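Long-range contacts in Cwp19 (Clostridioides difficile, PDB 5OQ3), which probably cleaves cell-wall peptidoglycan, possibly as an amidase overall, this part being its glycoside hydrolase domain, a TIM barrel: residues A273-Q281 against W308-V318; I284-W293 against N317-K328. One frame throughout, in Å; residues are numbered along the deposited sequence.

Interaction 1: A273-Q281 against W308-V318; sequences ADTRAWIKQ and WWANEVKGTNV
Arg276 and Glu312 form a side-on, two-pronged salt bridge between two neighbouring outer helices of the TIM barrel, 275-280 and 302-313. The bond from Arg276 NE to Glu312 OE1 is 2.9 Å long, almost straight at 175°, and reaches OE1 on its syn side. The second prong, Arg276 NH2 to Glu312 OE2, is equally short at 2.9 Å but more bent, and NH2 lies above the carboxylate plane. A bend at chi3 (-70°) of the arginine, after an extended start, swings the guanidinium across to the acid. Its remaining NH1 bonds to Thr258, which also takes the Trp308 NE1 proton on its carbonyl, while Arg276 NH2 sits 3.6 Å from Trp308 CZ2.

Beside this polar clasp the contact is mostly apolar. Thr275 CG2 meets the edge of the Trp309 indole at CZ3, 3.6 Å away. Ile279 splits its two branches: CD1 reaches Val313 CG1 at 4.1 Å, and CG2 packs on Thr316 CG2 at 3.8 Å. Thr316 itself is held in an ST turn, its hydroxyl donating to Val313 O and accepting from Val318 N. With Glu312 buried and both its oxygens engaged, the paired arginine would be expected to favour the ionised carboxylate.

Interaction 2: I284-W293 against N317-K328; sequences IDYVVPQLYW and NVDLYIGQGIYK
Tyr286 and Val287 pair with Asp319 and Leu320 as parallel neighbours in the eight-stranded barrel, the two strands of a beta-alpha-beta unit connected through helix 302-313. The ladder alternates donors: Asp319 N gives to Asp285 O, Val287 N to Asp319 O (2.8 Å), and Tyr321 N to Val287 O at 177°. Pro289 has no N-H to offer Tyr321 O, which Val288 CA approaches at 3.2 Å; the ladder resumes with Gly323 N to Pro289 O and Leu291 N to Gly323 O, the latter bent to 137°. One water lies between Asp285 O and Asn317 O, 2.8 Å from each; another links Leu291 O to Gly325 N.

Two side-chain polar ends find partners outside these segments: the Asp285 carboxylate with Lys234, the Tyr286 hydroxyl with His120 and His188. The Tyr286 ring receives Tyr321 CE2 over one face, 3.6 Å from CG, planes at 49°. Leu320 CD1 presses tightly on Pro289 CD at 3.5 Å. Beyond the C-terminal ends of the strands, Tyr327 meets the face of Tyr292 in an offset edge-to-face pair, centroids 5.4 Å apart. Lys328 NZ also bonds Gln337 and donates to Tyr292 O at 2.7 Å, nearly along the C=O axis.

Interaction 1 joins two helices of the barrel's outer layer, and interaction 2 joins the strands that follow them in the chain, so the pair samples the same neighbouring part of the barrel from its outer layer and from its wall. Both are largely buried, but the centre of interaction 2 lies about 10 Å from the centre of the chain, that of interaction 1 about 17 Å. Their chemistry follows: the strands are tied chiefly through main-chain groups, whereas the helices meet mainly through side chains, combining charge with hydrocarbon. The two share Asn317 and Val318, and they touch directly where Trp309 CE2 packs on Pro289 CB at 3.5 Å and Thr275 CG2 on Val287 CG2 at 3.7 Å.

Interaction 1: A273-Q281 against W308-V318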
loop_
_atom_site.group_PDB
_atom_site.type_symbol
_atom_site.label_atom_id
_atom_site.label_comp_id
_atom_site.label_asym_id
_atom_site.label_seq_id
_atom_site.Cartn_x
_atom_site.Cartn_y
_atom_site.Cartn_z
ATOM N N ALA A 273 3.166 -10.219 -8.496
ATOM C CA ALA A 273 2.829 -10.198 -7.099
ATOM C C ALA A 273 2.129 -11.507 -6.773
ATOM O O ALA A 273 0.948 -11.670 -6.998
ATOM C CB ALA A 273 1.953 -8.998 -6.789
ATOM N N ASP A 274 2.880 -12.440 -6.260
ATOM C CA ASP A 274 2.466 -13.814 -6.005
ATOM C C ASP A 274 1.985 -13.903 -4.557
ATOM O O ASP A 274 2.661 -14.442 -3.677
ATOM C CB ASP A 274 3.576 -14.796 -6.300
ATOM C CG ASP A 274 3.112 -16.238 -6.263
ATOM O OD1 ASP A 274 1.943 -16.512 -5.868
ATOM O OD2 ASP A 274 3.947 -17.096 -6.634
ATOM N N THR A 275 0.806 -13.366 -4.317
ATOM C CA THR A 275 0.316 -13.212 -2.933
ATOM C C THR A 275 0.221 -14.561 -2.247
ATOM O O THR A 275 0.495 -14.647 -1.063
ATOM C CB THR A 275 -1.044 -12.538 -2.956
ATOM O OG1 THR A 275 -0.959 -11.423 -3.837
ATOM C CG2 THR A 275 -1.448 -12.119 -1.558
ATOM N N ARG A 276 -0.160 -15.600 -2.978
ATOM C CA ARG A 276 -0.218 -16.925 -2.355
ATOM C C ARG A 276 1.123 -17.334 -1.803
ATOM O O ARG A 276 1.185 -17.903 -0.715
ATOM C CB ARG A 276 -0.765 -17.949 -3.344
ATOM C CG ARG A 276 -0.681 -19.354 -2.784
ATOM C CD ARG A 276 -1.309 -20.393 -3.701
ATOM N NE ARG A 276 -2.748 -20.236 -3.717
ATOM C CZ ARG A 276 -3.565 -20.905 -4.519
ATOM N NH1 ARG A 276 -3.083 -21.789 -5.385
ATOM N NH2 ARG A 276 -4.866 -20.729 -4.450
ATOM N N ALA A 277 2.198 -17.130 -2.553
ATOM C CA ALA A 277 3.523 -17.468 -2.044
ATOM C C ALA A 277 3.841 -16.681 -0.803
ATOM O O ALA A 277 4.482 -17.203 0.132
ATOM C CB ALA A 277 4.574 -17.187 -3.154
ATOM N N TRP A 278 3.498 -15.410 -0.753
ATOM C CA TRP A 278 3.788 -14.593 0.402
ATOM C C TRP A 278 3.128 -15.193 1.631
ATOM O O TRP A 278 3.704 -15.215 2.720
ATOM C CB TRP A 278 3.288 -13.168 0.227
ATOM C CG TRP A 278 3.694 -12.458 -1.000
ATOM C CD1 TRP A 278 4.717 -12.742 -1.857
ATOM C CD2 TRP A 278 3.074 -11.273 -1.488
ATOM N NE1 TRP A 278 4.734 -11.857 -2.887
ATOM C CE2 TRP A 278 3.746 -10.917 -2.668
ATOM C CE3 TRP A 278 2.003 -10.468 -1.038
ATOM C CZ2 TRP A 278 3.353 -9.822 -3.434
ATOM C CZ3 TRP A 278 1.636 -9.396 -1.781
ATOM C CH2 TRP A 278 2.316 -9.044 -2.944
ATOM N N ILE A 279 1.900 -15.612 1.483
ATOM C CA ILE A 279 1.131 -16.195 2.571
ATOM C C ILE A 279 1.710 -17.530 2.978
ATOM O O ILE A 279 1.973 -17.767 4.173
ATOM C CB ILE A 279 -0.370 -16.298 2.185
ATOM C CG1 ILE A 279 -0.988 -14.914 2.021
ATOM C CG2 ILE A 279 -1.153 -17.140 3.196
ATOM C CD1 ILE A 279 -2.301 -14.906 1.307
ATOM N N LYS A 280 1.975 -18.393 2.026
ATOM C CA LYS A 280 2.418 -19.734 2.348
ATOM C C LYS A 280 3.784 -19.756 2.967
ATOM O O LYS A 280 4.061 -20.595 3.805
ATOM C CB LYS A 280 2.285 -20.622 1.117
ATOM C CG LYS A 280 0.816 -20.719 0.619
ATOM C CD LYS A 280 -0.071 -21.697 1.368
ATOM C CE LYS A 280 -0.699 -21.194 2.649
ATOM N NZ LYS A 280 -0.973 -22.373 3.543
ATOM N N GLN A 281 4.665 -18.859 2.544
ATOM C CA GLN A 281 6.032 -18.751 3.094
ATOM C C GLN A 281 6.139 -17.809 4.307
ATOM O O GLN A 281 7.207 -17.677 4.908
ATOM C CB GLN A 281 7.008 -18.322 2.018
ATOM C CG GLN A 281 7.153 -19.355 0.926
ATOM C CD GLN A 281 8.073 -18.888 -0.185
ATOM O OE1 GLN A 281 9.150 -18.331 0.077
ATOM N NE2 GLN A 281 7.638 -19.092 -1.452
ATOM N N TRP A 308 -12.801 -16.617 -1.183
ATOM C CA TRP A 308 -11.552 -17.120 -1.739
ATOM C C TRP A 308 -10.356 -16.698 -0.875
ATOM O O TRP A 308 -9.489 -17.521 -0.534
ATOM C CB TRP A 308 -11.389 -16.661 -3.216
ATOM C CG TRP A 308 -10.201 -17.327 -3.858
ATOM C CD1 TRP A 308 -10.196 -18.556 -4.477
ATOM C CD2 TRP A 308 -8.828 -16.827 -3.913
ATOM N NE1 TRP A 308 -8.926 -18.835 -4.916
ATOM C CE2 TRP A 308 -8.068 -17.811 -4.588
ATOM C CE3 TRP A 308 -8.203 -15.663 -3.465
ATOM C CZ2 TRP A 308 -6.725 -17.685 -4.803
ATOM C CZ3 TRP A 308 -6.876 -15.523 -3.696
ATOM C CH2 TRP A 308 -6.136 -16.534 -4.357
ATOM N N TRP A 309 -10.311 -15.426 -0.505
ATOM C CA TRP A 309 -9.230 -14.923 0.330
ATOM C C TRP A 309 -9.256 -15.482 1.741
ATOM O O TRP A 309 -8.187 -15.791 2.306
ATOM C CB TRP A 309 -9.242 -13.398 0.324
ATOM C CG TRP A 309 -8.700 -12.809 -0.949
ATOM C CD1 TRP A 309 -9.384 -12.194 -1.939
ATOM C CD2 TRP A 309 -7.331 -12.792 -1.341
ATOM N NE1 TRP A 309 -8.518 -11.819 -2.939
ATOM C CE2 TRP A 309 -7.250 -12.168 -2.580
ATOM C CE3 TRP A 309 -6.156 -13.206 -0.726
ATOM C CZ2 TRP A 309 -6.046 -11.971 -3.252
ATOM C CZ3 TRP A 309 -4.928 -13.024 -1.410
ATOM C CH2 TRP A 309 -4.899 -12.397 -2.645
ATOM N N ALA A 310 -10.450 -15.663 2.318
ATOM C CA ALA A 310 -10.531 -16.290 3.621
ATOM C C ALA A 310 -9.934 -17.679 3.597
ATOM O O ALA A 310 -9.189 -18.067 4.488
ATOM C CB ALA A 310 -11.974 -16.331 4.103
ATOM N N ASN A 311 -10.203 -18.419 2.544
ATOM C CA ASN A 311 -9.620 -19.742 2.394
ATOM C C ASN A 311 -8.081 -19.691 2.236
ATOM O O ASN A 311 -7.354 -20.547 2.786
ATOM C CB ASN A 311 -10.270 -20.488 1.215
ATOM C CG ASN A 311 -9.745 -21.900 1.094
ATOM O OD1 ASN A 311 -10.031 -22.748 1.953
ATOM N ND2 ASN A 311 -8.938 -22.152 0.063
ATOM N N GLU A 312 -7.574 -18.721 1.504
ATOM C CA GLU A 312 -6.106 -18.575 1.324
ATOM C C GLU A 312 -5.330 -18.477 2.617
ATOM O O GLU A 312 -4.220 -18.995 2.678
ATOM C CB GLU A 312 -5.782 -17.339 0.472
ATOM C CG GLU A 312 -6.033 -17.446 -1.003
ATOM C CD GLU A 312 -5.189 -18.563 -1.632
ATOM O OE1 GLU A 312 -3.930 -18.456 -1.748
ATOM O OE2 GLU A 312 -5.799 -19.548 -1.978
ATOM N N VAL A 313 -5.870 -17.788 3.634
ATOM C CA VAL A 313 -5.133 -17.635 4.882
ATOM C C VAL A 313 -5.426 -18.696 5.930
ATOM O O VAL A 313 -4.754 -18.742 6.975
ATOM C CB VAL A 313 -5.303 -16.228 5.484
ATOM C CG1 VAL A 313 -4.861 -15.157 4.474
ATOM C CG2 VAL A 313 -6.751 -15.993 5.914
ATOM N N LYS A 314 -6.383 -19.571 5.648
ATOM C CA LYS A 314 -6.802 -20.558 6.611
ATOM C C LYS A 314 -5.605 -21.427 6.948
ATOM O O LYS A 314 -4.846 -21.829 6.089
ATOM C CB LYS A 314 -7.980 -21.380 6.020
ATOM C CG LYS A 314 -8.698 -22.240 7.025
ATOM C CD LYS A 314 -9.918 -22.912 6.396
ATOM C CE LYS A 314 -10.311 -24.150 7.192
ATOM N NZ LYS A 314 -11.573 -24.761 6.683
ATOM N N GLY A 315 -5.412 -21.665 8.238
ATOM C CA GLY A 315 -4.306 -22.458 8.717
ATOM C C GLY A 315 -2.963 -21.769 8.749
ATOM O O GLY A 315 -1.973 -22.397 9.018
ATOM N N THR A 316 -2.919 -20.472 8.434
ATOM C CA THR A 316 -1.667 -19.702 8.526
ATOM C C THR A 316 -1.832 -18.691 9.656
ATOM O O THR A 316 -2.926 -18.501 10.194
ATOM C CB THR A 316 -1.351 -18.908 7.215
ATOM O OG1 THR A 316 -2.195 -17.746 7.114
ATOM C CG2 THR A 316 -1.538 -19.760 5.959
ATOM N N ASN A 317 -0.743 -18.015 9.991
ATOM C CA ASN A 317 -0.767 -16.932 10.941
ATOM C C ASN A 317 -0.850 -15.560 10.283
ATOM O O ASN A 317 -0.733 -14.571 10.956
ATOM C CB ASN A 317 0.467 -16.998 11.802
ATOM C CG ASN A 317 0.453 -18.176 12.731
ATOM O OD1 ASN A 317 -0.599 -18.574 13.208
ATOM N ND2 ASN A 317 1.614 -18.737 13.002
ATOM N N VAL A 318 -1.179 -15.507 8.978
ATOM C CA VAL A 318 -1.297 -14.228 8.260
ATOM C C VAL A 318 -2.692 -13.641 8.481
ATOM O O VAL A 318 -3.712 -14.283 8.208
ATOM C CB VAL A 318 -1.021 -14.381 6.750
ATOM C CG1 VAL A 318 -1.224 -13.043 6.017
ATOM C CG2 VAL A 318 0.352 -14.943 6.555
#

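Interaction 2: I284-W293 against N317-K328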
loop_
_atom_site.group_PDB
_atom_site.type_symbol
_atom_site.label_atom_id
_atom_site.label_comp_id
_atom_site.label_asym_id
_atom_site.label_seq_id
_atom_site.Cartn_x
_atom_site.Cartn_y
_atom_site.Cartn_z
ATOM N N ILE A 284 4.877 -12.085 5.172
ATOM C CA ILE A 284 4.146 -10.918 5.634
ATOM C C ILE A 284 3.384 -11.323 6.907
ATOM O O ILE A 284 3.074 -12.502 7.090
ATOM C CB ILE A 284 3.163 -10.387 4.540
ATOM C CG1 ILE A 284 2.161 -11.456 4.072
ATOM C CG2 ILE A 284 3.955 -9.805 3.353
ATOM C CD1 ILE A 284 1.250 -11.014 2.970
ATOM N N ASP A 285 3.075 -10.329 7.733
ATOM C CA ASP A 285 2.200 -10.559 8.886
ATOM C C ASP A 285 0.718 -10.396 8.581
ATOM O O ASP A 285 -0.126 -10.999 9.247
ATOM C CB ASP A 285 2.550 -9.605 10.023
ATOM C CG ASP A 285 3.934 -9.793 10.590
ATOM O OD1 ASP A 285 4.283 -10.930 10.897
ATOM O OD2 ASP A 285 4.650 -8.782 10.712
ATOM N N TYR A 286 0.408 -9.542 7.597
ATOM C CA TYR A 286 -0.980 -9.291 7.194
ATOM C C TYR A 286 -1.055 -9.012 5.726
ATOM O O TYR A 286 -0.092 -8.576 5.117
ATOM C CB TYR A 286 -1.603 -8.172 8.055
ATOM C CG TYR A 286 -1.222 -6.733 7.823
ATOM C CD1 TYR A 286 -1.808 -6.011 6.785
ATOM C CD2 TYR A 286 -0.337 -6.072 8.649
ATOM C CE1 TYR A 286 -1.540 -4.671 6.608
ATOM C CE2 TYR A 286 -0.094 -4.703 8.487
ATOM C CZ TYR A 286 -0.703 -4.017 7.452
ATOM O OH TYR A 286 -0.479 -2.648 7.289
ATOM N N VAL A 287 -2.248 -9.232 5.166
ATOM C CA VAL A 287 -2.495 -9.028 3.748
ATOM C C VAL A 287 -3.856 -8.359 3.610
ATOM O O VAL A 287 -4.814 -8.653 4.356
ATOM C CB VAL A 287 -2.445 -10.399 2.996
ATOM C CG1 VAL A 287 -3.606 -11.330 3.405
ATOM C CG2 VAL A 287 -2.388 -10.190 1.496
ATOM N N VAL A 288 -3.913 -7.416 2.655
ATOM C CA VAL A 288 -5.101 -6.579 2.437
ATOM C C VAL A 288 -5.506 -6.588 0.966
ATOM O O VAL A 288 -5.273 -5.614 0.243
ATOM C CB VAL A 288 -4.919 -5.136 2.962
ATOM C CG1 VAL A 288 -6.247 -4.423 2.969
ATOM C CG2 VAL A 288 -4.240 -5.109 4.308
ATOM N N PRO A 289 -6.115 -7.686 0.471
ATOM C CA PRO A 289 -6.531 -7.658 -0.915
ATOM C C PRO A 289 -7.500 -6.501 -1.143
ATOM O O PRO A 289 -8.413 -6.255 -0.341
ATOM C CB PRO A 289 -7.203 -9.027 -1.114
ATOM C CG PRO A 289 -7.544 -9.484 0.280
ATOM C CD PRO A 289 -6.548 -8.887 1.195
ATOM N N GLN A 290 -7.317 -5.817 -2.290
ATOM C CA GLN A 290 -8.158 -4.674 -2.634
ATOM C C GLN A 290 -9.382 -5.179 -3.392
ATOM O O GLN A 290 -9.343 -5.439 -4.600
ATOM C CB GLN A 290 -7.318 -3.700 -3.480
ATOM C CG GLN A 290 -6.201 -3.119 -2.658
ATOM C CD GLN A 290 -5.266 -2.185 -3.434
ATOM O OE1 GLN A 290 -5.529 -1.739 -4.536
ATOM N NE2 GLN A 290 -4.157 -1.866 -2.813
ATOM N N LEU A 291 -10.471 -5.362 -2.635
ATOM C CA LEU A 291 -11.720 -5.861 -3.199
ATOM C C LEU A 291 -12.636 -4.715 -3.503
ATOM O O LEU A 291 -13.754 -4.607 -2.973
ATOM C CB LEU A 291 -12.359 -6.885 -2.245
ATOM C CG LEU A 291 -11.472 -8.076 -1.838
ATOM C CD1 LEU A 291 -12.343 -9.116 -1.115
ATOM C CD2 LEU A 291 -10.730 -8.700 -2.998
ATOM N N TYR A 292 -12.218 -3.918 -4.477
ATOM C CA TYR A 292 -12.918 -2.684 -4.788
ATOM C C TYR A 292 -13.988 -2.905 -5.849
ATOM O O TYR A 292 -14.031 -2.204 -6.873
ATOM C CB TYR A 292 -11.905 -1.612 -5.230
ATOM C CG TYR A 292 -10.764 -1.283 -4.291
ATOM C CD1 TYR A 292 -10.828 -1.524 -2.922
ATOM C CD2 TYR A 292 -9.646 -0.626 -4.772
ATOM C CE1 TYR A 292 -9.803 -1.134 -2.081
ATOM C CE2 TYR A 292 -8.607 -0.261 -3.932
ATOM C CZ TYR A 292 -8.707 -0.488 -2.573
ATOM O OH TYR A 292 -7.698 -0.116 -1.720
ATOM N N TRP A 293 -14.893 -3.838 -5.564
ATOM C CA TRP A 293 -15.959 -4.162 -6.465
ATOM C C TRP A 293 -17.240 -4.396 -5.654
ATOM O O TRP A 293 -17.188 -4.780 -4.491
ATOM C CB TRP A 293 -15.637 -5.455 -7.205
ATOM C CG TRP A 293 -14.415 -5.358 -8.093
ATOM C CD1 TRP A 293 -14.298 -4.659 -9.278
ATOM C CD2 TRP A 293 -13.148 -5.984 -7.883
ATOM N NE1 TRP A 293 -13.050 -4.820 -9.805
ATOM C CE2 TRP A 293 -12.323 -5.635 -8.979
ATOM C CE3 TRP A 293 -12.638 -6.835 -6.898
ATOM C CZ2 TRP A 293 -11.023 -6.107 -9.106
ATOM C CZ3 TRP A 293 -11.336 -7.283 -7.015
ATOM C CH2 TRP A 293 -10.536 -6.905 -8.102
ATOM N N ASN A 317 -0.743 -18.015 9.991
ATOM C CA ASN A 317 -0.767 -16.932 10.941
ATOM C C ASN A 317 -0.850 -15.560 10.283
ATOM O O ASN A 317 -0.733 -14.571 10.956
ATOM C CB ASN A 317 0.467 -16.998 11.802
ATOM C CG ASN A 317 0.453 -18.176 12.731
ATOM O OD1 ASN A 317 -0.599 -18.574 13.208
ATOM N ND2 ASN A 317 1.614 -18.737 13.002
ATOM N N VAL A 318 -1.179 -15.507 8.978
ATOM C CA VAL A 318 -1.297 -14.228 8.260
ATOM C C VAL A 318 -2.692 -13.641 8.481
ATOM O O VAL A 318 -3.712 -14.283 8.208
ATOM C CB VAL A 318 -1.021 -14.381 6.750
ATOM C CG1 VAL A 318 -1.224 -13.043 6.017
ATOM C CG2 VAL A 318 0.352 -14.943 6.555
ATOM N N ASP A 319 -2.720 -12.423 9.007
ATOM C CA ASP A 319 -3.976 -11.719 9.210
ATOM C C ASP A 319 -4.524 -11.162 7.908
ATOM O O ASP A 319 -3.823 -10.481 7.145
ATOM C CB ASP A 319 -3.792 -10.598 10.252
ATOM C CG ASP A 319 -3.413 -11.095 11.606
ATOM O OD1 ASP A 319 -3.876 -12.162 12.052
ATOM O OD2 ASP A 319 -2.629 -10.362 12.246
ATOM N N LEU A 320 -5.796 -11.460 7.682
ATOM C CA LEU A 320 -6.507 -10.994 6.503
ATOM C C LEU A 320 -7.412 -9.807 6.823
ATOM O O LEU A 320 -8.345 -9.933 7.653
ATOM C CB LEU A 320 -7.334 -12.141 5.918
ATOM C CG LEU A 320 -8.282 -11.799 4.764
ATOM C CD1 LEU A 320 -7.550 -11.244 3.540
ATOM C CD2 LEU A 320 -9.064 -13.064 4.395
ATOM N N TYR A 321 -7.184 -8.691 6.118
ATOM C CA TYR A 321 -8.080 -7.527 6.208
ATOM C C TYR A 321 -8.592 -7.289 4.802
ATOM O O TYR A 321 -7.841 -7.451 3.865
ATOM C CB TYR A 321 -7.350 -6.274 6.755
ATOM C CG TYR A 321 -6.516 -6.477 7.997
ATOM C CD1 TYR A 321 -7.027 -7.124 9.109
ATOM C CD2 TYR A 321 -5.222 -6.039 8.055
ATOM C CE1 TYR A 321 -6.266 -7.303 10.251
ATOM C CE2 TYR A 321 -4.451 -6.194 9.214
ATOM C CZ TYR A 321 -4.981 -6.839 10.270
ATOM O OH TYR A 321 -4.201 -6.989 11.387
ATOM N N ILE A 322 -9.849 -6.865 4.650
ATOM C CA ILE A 322 -10.378 -6.580 3.342
ATOM C C ILE A 322 -10.231 -5.112 3.006
ATOM O O ILE A 322 -10.607 -4.237 3.800
ATOM C CB ILE A 322 -11.857 -6.982 3.242
ATOM C CG1 ILE A 322 -12.043 -8.443 3.628
ATOM C CG2 ILE A 322 -12.426 -6.621 1.873
ATOM C CD1 ILE A 322 -11.238 -9.448 2.834
ATOM N N GLY A 323 -9.631 -4.851 1.824
ATOM C CA GLY A 323 -9.596 -3.495 1.318
ATOM C C GLY A 323 -10.943 -3.116 0.738
ATOM O O GLY A 323 -11.421 -3.730 -0.226
ATOM N N GLN A 324 -11.544 -2.059 1.295
ATOM C CA GLN A 324 -12.891 -1.619 0.938
ATOM C C GLN A 324 -12.840 -0.387 0.063
ATOM O O GLN A 324 -12.295 0.652 0.463
ATOM C CB GLN A 324 -13.695 -1.283 2.225
ATOM C CG GLN A 324 -13.657 -2.295 3.373
ATOM C CD GLN A 324 -14.346 -3.655 3.181
ATOM O OE1 GLN A 324 -14.243 -4.492 4.052
ATOM N NE2 GLN A 324 -15.109 -3.862 2.121
ATOM N N GLY A 325 -13.501 -0.464 -1.093
ATOM C CA GLY A 325 -13.468 0.600 -2.083
ATOM C C GLY A 325 -14.500 1.687 -1.991
ATOM O O GLY A 325 -15.254 1.948 -2.952
ATOM N N ILE A 326 -14.527 2.358 -0.842
ATOM C CA ILE A 326 -15.544 3.349 -0.552
ATOM C C ILE A 326 -15.446 4.586 -1.446
ATOM O O ILE A 326 -16.403 5.344 -1.515
ATOM C CB ILE A 326 -15.666 3.707 0.933
ATOM C CG1 ILE A 326 -14.372 4.220 1.529
ATOM C CG2 ILE A 326 -16.244 2.523 1.722
ATOM C CD1 ILE A 326 -14.518 4.970 2.828
ATOM N N TYR A 327 -14.314 4.774 -2.130
ATOM C CA TYR A 327 -14.215 5.817 -3.146
ATOM C C TYR A 327 -15.216 5.639 -4.294
ATOM O O TYR A 327 -15.548 6.599 -4.991
ATOM C CB TYR A 327 -12.764 5.921 -3.670
ATOM C CG TYR A 327 -12.333 4.751 -4.534
ATOM C CD1 TYR A 327 -11.830 3.581 -3.972
ATOM C CD2 TYR A 327 -12.368 4.843 -5.914
ATOM C CE1 TYR A 327 -11.410 2.525 -4.776
ATOM C CE2 TYR A 327 -11.967 3.796 -6.730
ATOM C CZ TYR A 327 -11.456 2.640 -6.154
ATOM O OH TYR A 327 -11.012 1.586 -6.933
ATOM N N LYS A 328 -15.656 4.405 -4.545
ATOM C CA LYS A 328 -16.664 4.151 -5.587
ATOM C C LYS A 328 -18.041 4.434 -5.036
ATOM O O LYS A 328 -18.554 3.700 -4.189
ATOM C CB LYS A 328 -16.555 2.732 -6.114
ATOM C CG LYS A 328 -15.253 2.389 -6.809
ATOM C CD LYS A 328 -15.358 1.090 -7.596
ATOM C CE LYS A 328 -14.068 0.764 -8.316
ATOM N NZ LYS A 328 -14.157 -0.518 -9.028
HETATM O O HOH W 1 0.281 -12.133 11.806
HETATM O O HOH W 2 -15.058 -2.891 -1.251
#